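One contact in two related proteins. Structure 1 is single-stranded DNA-binding protein WHY1, chloroplastic from Arabidopsis thaliana, which binds single-stranded DNA in chloroplasts and nucleus, guarding plastid genome stability against illegitimate recombination and modulating telomere length: PDB 4KOO (chain A, 1.88 Å), residues 28-33 and 41-46. Structure 2 is single-stranded DNA-binding protein WHY3, chloroplastic from Arabidopsis thaliana: PDB 4KOQ (chain B, 1.85 Å), residues 28-33 and 41-46. One frame, after least-squares fit of the local backbone (RMSD 0.19 Å); residues are numbered along the deposited sequences.

Structure 1 (4KOO); sequences APEFVA and LSKDGF.
Glu30 meets Ser42 and Lys43 at a classic beta bulge in the hairpin formed by strands 20-33 and 39-53 of the Whirly domain. Its carbonyl O accepts Ser42 N at 2.9 Å and Lys43 N at 3.2 Å, both arriving from the same face of the carbonyl plane, while Glu30 N returns a bond to Lys43 O. Ser42 points its hydroxyl at this doubly used oxygen: with chi1 at 45°, OG lies 3.0 Å from Glu30 O, a weak bond at most. Water 3 joins OG to Glu30 OE1. Val32 CG1 lies 3.7 Å from Ser42 OG. Glu30 and Lys43 share one face of the sheet and run side by side, their charged ends not in contact. On the face of Phe31 and Leu41, Leu41 reaches with CD1 to Pro29 CB (3.8 Å), and its CB lies 4.1 Å from Phe31 CE2. Phe9 of a neighbouring subunit meets the Phe31 ring edge-to-face. Water 1 bridges Ala28 O and Asp44 O, beyond the bridged pairs.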
loop_
_atom_site.group_PDB
_atom_site.type_symbol
_atom_site.label_atom_id
_atom_site.label_comp_id
_atom_site.label_asym_id
_atom_site.label_seq_id
_atom_site.Cartn_x
_atom_site.Cartn_y
_atom_site.Cartn_z
ATOM N N ALA A 28 -14.610 10.172 6.940
ATOM C CA ALA A 28 -14.815 9.813 5.563
ATOM C C ALA A 28 -15.072 11.003 4.693
ATOM O O ALA A 28 -15.613 11.988 5.126
ATOM C CB ALA A 28 -16.020 8.825 5.440
ATOM N N PRO A 29 -14.719 10.877 3.425
ATOM C CA PRO A 29 -15.140 11.828 2.428
ATOM C C PRO A 29 -16.678 11.800 2.327
ATOM O O PRO A 29 -17.250 10.797 2.712
ATOM C CB PRO A 29 -14.534 11.274 1.158
ATOM C CG PRO A 29 -14.338 9.851 1.405
ATOM C CD PRO A 29 -14.022 9.713 2.831
ATOM N N GLU A 30 -17.279 12.893 1.865
ATOM C CA GLU A 30 -18.706 12.957 1.534
ATOM C C GLU A 30 -18.927 12.898 0.036
ATOM O O GLU A 30 -18.120 13.414 -0.748
ATOM C CB GLU A 30 -19.282 14.240 2.089
ATOM C CG GLU A 30 -19.075 14.388 3.576
ATOM C CD GLU A 30 -19.657 15.668 4.148
ATOM O OE1 GLU A 30 -20.094 16.537 3.362
ATOM O OE2 GLU A 30 -19.656 15.807 5.386
ATOM N N PHE A 31 -20.017 12.238 -0.366
ATOM C CA PHE A 31 -20.428 12.158 -1.759
ATOM C C PHE A 31 -21.880 12.656 -1.896
ATOM O O PHE A 31 -22.633 12.696 -0.925
ATOM C CB PHE A 31 -20.403 10.723 -2.244
ATOM C CG PHE A 31 -19.033 10.130 -2.343
ATOM C CD1 PHE A 31 -18.433 9.557 -1.240
ATOM C CD2 PHE A 31 -18.354 10.128 -3.544
ATOM C CE1 PHE A 31 -17.180 9.003 -1.336
ATOM C CE2 PHE A 31 -17.102 9.555 -3.645
ATOM C CZ PHE A 31 -16.515 9.010 -2.540
ATOM N N VAL A 32 -22.245 13.033 -3.107
ATOM C CA VAL A 32 -23.638 13.343 -3.426
ATOM C C VAL A 32 -24.105 12.392 -4.509
ATOM O O VAL A 32 -23.315 11.961 -5.351
ATOM C CB VAL A 32 -23.803 14.775 -3.942
ATOM C CG1 VAL A 32 -23.348 15.774 -2.910
ATOM C CG2 VAL A 32 -23.045 14.957 -5.243
ATOM N N ALA A 33 -25.390 12.050 -4.478
ATOM C CA ALA A 33 -26.017 11.342 -5.585
ATOM C C ALA A 33 -26.276 12.326 -6.720
ATOM O O ALA A 33 -26.616 13.483 -6.485
ATOM C CB ALA A 33 -27.305 10.717 -5.133
ATOM N N LEU A 41 -17.764 13.022 -5.629
ATOM C CA LEU A 41 -17.089 13.434 -4.418
ATOM C C LEU A 41 -17.413 14.900 -4.142
ATOM O O LEU A 41 -17.197 15.729 -5.001
ATOM C CB LEU A 41 -15.569 13.285 -4.595
ATOM C CG LEU A 41 -14.711 13.793 -3.460
ATOM C CD1 LEU A 41 -14.916 12.981 -2.238
ATOM C CD2 LEU A 41 -13.238 13.743 -3.928
ATOM N N SER A 42 -17.913 15.213 -2.951
ATOM C CA SER A 42 -18.238 16.600 -2.597
ATOM C C SER A 42 -17.337 17.196 -1.531
ATOM O O SER A 42 -17.155 18.406 -1.480
ATOM C CB SER A 42 -19.698 16.731 -2.134
ATOM O OG SER A 42 -20.067 15.712 -1.222
ATOM N N LYS A 43 -16.765 16.360 -0.673
ATOM C CA LYS A 43 -15.854 16.861 0.336
ATOM C C LYS A 43 -14.805 15.794 0.605
ATOM O O LYS A 43 -15.179 14.659 0.813
ATOM C CB LYS A 43 -16.618 17.116 1.614
ATOM C CG LYS A 43 -15.933 17.996 2.592
ATOM C CD LYS A 43 -16.894 18.353 3.740
ATOM C CE LYS A 43 -16.274 19.327 4.734
ATOM N NZ LYS A 43 -15.144 18.740 5.518
ATOM N N ASP A 44 -13.524 16.147 0.571
ATOM C CA ASP A 44 -12.483 15.193 1.037
ATOM C C ASP A 44 -12.680 14.807 2.498
ATOM O O ASP A 44 -13.175 15.577 3.334
ATOM C CB ASP A 44 -11.058 15.783 0.901
ATOM C CG ASP A 44 -10.595 15.919 -0.540
ATOM O OD1 ASP A 44 -11.240 15.363 -1.455
ATOM O OD2 ASP A 44 -9.537 16.597 -0.753
ATOM N N GLY A 45 -12.244 13.607 2.835
ATOM C CA GLY A 45 -12.050 13.244 4.211
ATOM C C GLY A 45 -10.902 13.988 4.842
ATOM O O GLY A 45 -10.209 14.764 4.172
ATOM N N PHE A 46 -10.763 13.801 6.142
ATOM C CA PHE A 46 -9.700 14.403 6.935
ATOM C C PHE A 46 -9.506 13.561 8.168
ATOM O O PHE A 46 -10.264 12.613 8.405
ATOM C CB PHE A 46 -10.033 15.868 7.320
ATOM C CG PHE A 46 -11.315 16.012 8.060
ATOM C CD1 PHE A 46 -12.535 15.953 7.387
ATOM C CD2 PHE A 46 -11.305 16.177 9.418
ATOM C CE1 PHE A 46 -13.726 16.060 8.101
ATOM C CE2 PHE A 46 -12.496 16.299 10.131
ATOM C CZ PHE A 46 -13.692 16.233 9.474
HETATM O O HOH W 1 -15.619 14.746 4.662
HETATM O O HOH W 2 -17.082 16.123 6.557
HETATM O O HOH W 3 -21.197 16.906 0.765
#

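Structure 2 (4KOQ); sequences APEFVA and LTKEGF.
Thr42 and Lys43 both face Glu30, the signature of a classic beta bulge. Glu30 O takes Thr42 N at 2.8 Å and Lys43 N at 3.3 Å, both from the same face of its carbonyl plane, and Glu30 N bonds to Lys43 O. The threonine hydroxyl adds a weak bond to the same acceptor, OG1 to Glu30 O at 3.2 Å; Thr42 chi1 of 54° places OG1 there and leaves the methyl CG2 anti to the carbonyl carbon, turned to Val32. The Thr42 and Val32 side chains cross at about a right angle, and CG2 sits 3.4 Å from Val32 CG1, tighter than a usual carbon contact. Glu30 and Lys43 share one face of the sheet and run side by side, their charged ends not in contact. On the face of Phe31 and Leu41, Leu41 CD1 packs on Pro29 CB (3.7 Å), and Leu41 CB lies 3.8 Å from Phe31 CE1. Phe9 of a neighbouring subunit meets the Phe31 ring edge-to-face. Beyond the bridged pairs, water 4 bridges Ala28 O and Glu44 O.

Structure 1 against structure 2
The exchange at the bulge is Ser42(A) against Thr42(B). The two CB atoms coincide within the error, and OG of Ser42(A) and OG1 of Thr42(B) fall 0.5 Å apart, so the hydroxyl keeps its place beside the carbonyl of Glu30(A) or Glu30(B). What threonine adds is CG2, which has no counterpart in Ser42(A). The touch on valine is present in both (Ser42(A) CB to Val32(A) CG1 3.9 Å, Thr42(B) CB to Val32(B) CG1 4.2 Å); the extra methyl probably makes it closer packed at this exposed position. A water between Ser42(A) OG and Glu30(A) OE1 is modelled in structure 1 only.

At Asp44(A) against Glu44(B), neither side chain reaches the opposite segment: the CG atoms lie 0.3 Å apart, and the glutamate carries its carboxylate one carbon farther out.

Leu41(A) and Leu41(B) are modelled differently, with chi2 of 66° and 144°. The place of CD2 in Leu41(A) is left, yet Leu41(A) CD1 touches Pro29(A) CB at 3.8 Å and Leu41(B) CD1 touches Pro29(B) CB at 3.7 Å.

The side chains of Glu30(A), Phe31(A) and Val32(A) and their counterparts keep their place. The backbone hydrogen bonds to Glu30(A) O and Glu30(B) O are found in both, and the water bridging Ala28(A) O to Asp44(A) O recurs between Ala28(B) O and Glu44(B) O.

Structure 2 (4KOQ)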
loop_
_atom_site.group_PDB
_atom_site.type_symbol
_atom_site.label_atom_id
_atom_site.label_comp_id
_atom_site.label_asym_id
_atom_site.label_seq_id
_atom_site.Cartn_x
_atom_site.Cartn_y
_atom_site.Cartn_z
ATOM N N ALA B 28 -14.641 10.193 6.875
ATOM C CA ALA B 28 -14.776 9.785 5.482
ATOM C C ALA B 28 -15.032 10.966 4.565
ATOM O O ALA B 28 -15.556 11.972 5.004
ATOM C CB ALA B 28 -15.949 8.789 5.365
ATOM N N PRO B 29 -14.707 10.829 3.274
ATOM C CA PRO B 29 -15.176 11.858 2.357
ATOM C C PRO B 29 -16.714 11.876 2.267
ATOM O O PRO B 29 -17.348 10.914 2.694
ATOM C CB PRO B 29 -14.537 11.467 1.026
ATOM C CG PRO B 29 -14.257 10.046 1.121
ATOM C CD PRO B 29 -14.081 9.697 2.575
ATOM N N GLU B 30 -17.266 12.967 1.735
ATOM C CA GLU B 30 -18.702 13.100 1.517
ATOM C C GLU B 30 -18.993 13.048 0.031
ATOM O O GLU B 30 -18.226 13.557 -0.782
ATOM C CB GLU B 30 -19.226 14.408 2.098
ATOM C CG GLU B 30 -19.214 14.453 3.603
ATOM C CD GLU B 30 -19.703 15.787 4.155
ATOM O OE1 GLU B 30 -20.172 16.629 3.361
ATOM O OE2 GLU B 30 -19.614 15.999 5.385
ATOM N N PHE B 31 -20.108 12.405 -0.306
ATOM C CA PHE B 31 -20.512 12.215 -1.682
ATOM C C PHE B 31 -21.928 12.754 -1.858
ATOM O O PHE B 31 -22.665 12.902 -0.885
ATOM C CB PHE B 31 -20.506 10.727 -2.007
ATOM C CG PHE B 31 -19.147 10.145 -2.119
ATOM C CD1 PHE B 31 -18.469 10.206 -3.311
ATOM C CD2 PHE B 31 -18.536 9.552 -1.033
ATOM C CE1 PHE B 31 -17.225 9.678 -3.432
ATOM C CE2 PHE B 31 -17.278 9.014 -1.157
ATOM C CZ PHE B 31 -16.623 9.088 -2.356
ATOM N N VAL B 32 -22.304 13.054 -3.090
ATOM C CA VAL B 32 -23.711 13.298 -3.388
ATOM C C VAL B 32 -24.123 12.382 -4.521
ATOM O O VAL B 32 -23.298 11.997 -5.342
ATOM C CB VAL B 32 -23.982 14.759 -3.756
ATOM C CG1 VAL B 32 -23.557 15.663 -2.608
ATOM C CG2 VAL B 32 -23.271 15.132 -5.037
ATOM N N ALA B 33 -25.399 12.012 -4.553
ATOM C CA ALA B 33 -25.902 11.148 -5.615
ATOM C C ALA B 33 -26.322 12.004 -6.799
ATOM O O ALA B 33 -27.068 12.964 -6.632
ATOM C CB ALA B 33 -27.072 10.318 -5.115
ATOM N N LEU B 41 -17.755 13.044 -5.375
ATOM C CA LEU B 41 -17.115 13.414 -4.121
ATOM C C LEU B 41 -17.264 14.892 -3.971
ATOM O O LEU B 41 -16.832 15.630 -4.832
ATOM C CB LEU B 41 -15.612 13.028 -4.130
ATOM C CG LEU B 41 -14.889 13.438 -2.830
ATOM C CD1 LEU B 41 -13.846 12.402 -2.458
ATOM C CD2 LEU B 41 -14.237 14.760 -3.010
ATOM N N THR B 42 -17.871 15.336 -2.878
ATOM C CA THR B 42 -18.102 16.751 -2.665
ATOM C C THR B 42 -17.243 17.326 -1.534
ATOM O O THR B 42 -17.071 18.536 -1.437
ATOM C CB THR B 42 -19.565 17.004 -2.319
ATOM O OG1 THR B 42 -19.943 16.178 -1.214
ATOM C CG2 THR B 42 -20.456 16.681 -3.527
ATOM N N LYS B 43 -16.716 16.461 -0.670
ATOM C CA LYS B 43 -15.788 16.905 0.370
ATOM C C LYS B 43 -14.779 15.789 0.687
ATOM O O LYS B 43 -15.169 14.674 0.923
ATOM C CB LYS B 43 -16.554 17.268 1.634
ATOM C CG LYS B 43 -15.712 17.964 2.703
ATOM C CD LYS B 43 -16.512 18.179 3.972
ATOM C CE LYS B 43 -15.944 19.301 4.834
ATOM N NZ LYS B 43 -14.687 18.919 5.521
ATOM N N GLU B 44 -13.496 16.115 0.632
ATOM C CA GLU B 44 -12.462 15.180 1.025
ATOM C C GLU B 44 -12.654 14.761 2.454
ATOM O O GLU B 44 -13.200 15.490 3.289
ATOM C CB GLU B 44 -11.094 15.828 0.939
ATOM C CG GLU B 44 -10.632 16.219 -0.384
ATOM C CD GLU B 44 -9.251 16.836 -0.294
ATOM O OE1 GLU B 44 -8.987 17.625 0.680
ATOM O OE2 GLU B 44 -8.430 16.482 -1.174
ATOM N N GLY B 45 -12.166 13.572 2.752
ATOM C CA GLY B 45 -12.025 13.142 4.112
ATOM C C GLY B 45 -10.939 13.910 4.829
ATOM O O GLY B 45 -10.219 14.695 4.222
ATOM N N PHE B 46 -10.815 13.684 6.131
ATOM C CA PHE B 46 -9.769 14.371 6.915
ATOM C C PHE B 46 -9.545 13.566 8.175
ATOM O O PHE B 46 -10.221 12.556 8.397
ATOM C CB PHE B 46 -10.182 15.811 7.270
ATOM C CG PHE B 46 -11.449 15.906 8.096
ATOM C CD1 PHE B 46 -12.684 15.846 7.478
ATOM C CD2 PHE B 46 -11.405 16.077 9.471
ATOM C CE1 PHE B 46 -13.866 15.931 8.232
ATOM C CE2 PHE B 46 -12.583 16.168 10.225
ATOM C CZ PHE B 46 -13.813 16.089 9.589
HETATM O O HOH W 4 -15.701 14.728 4.831
#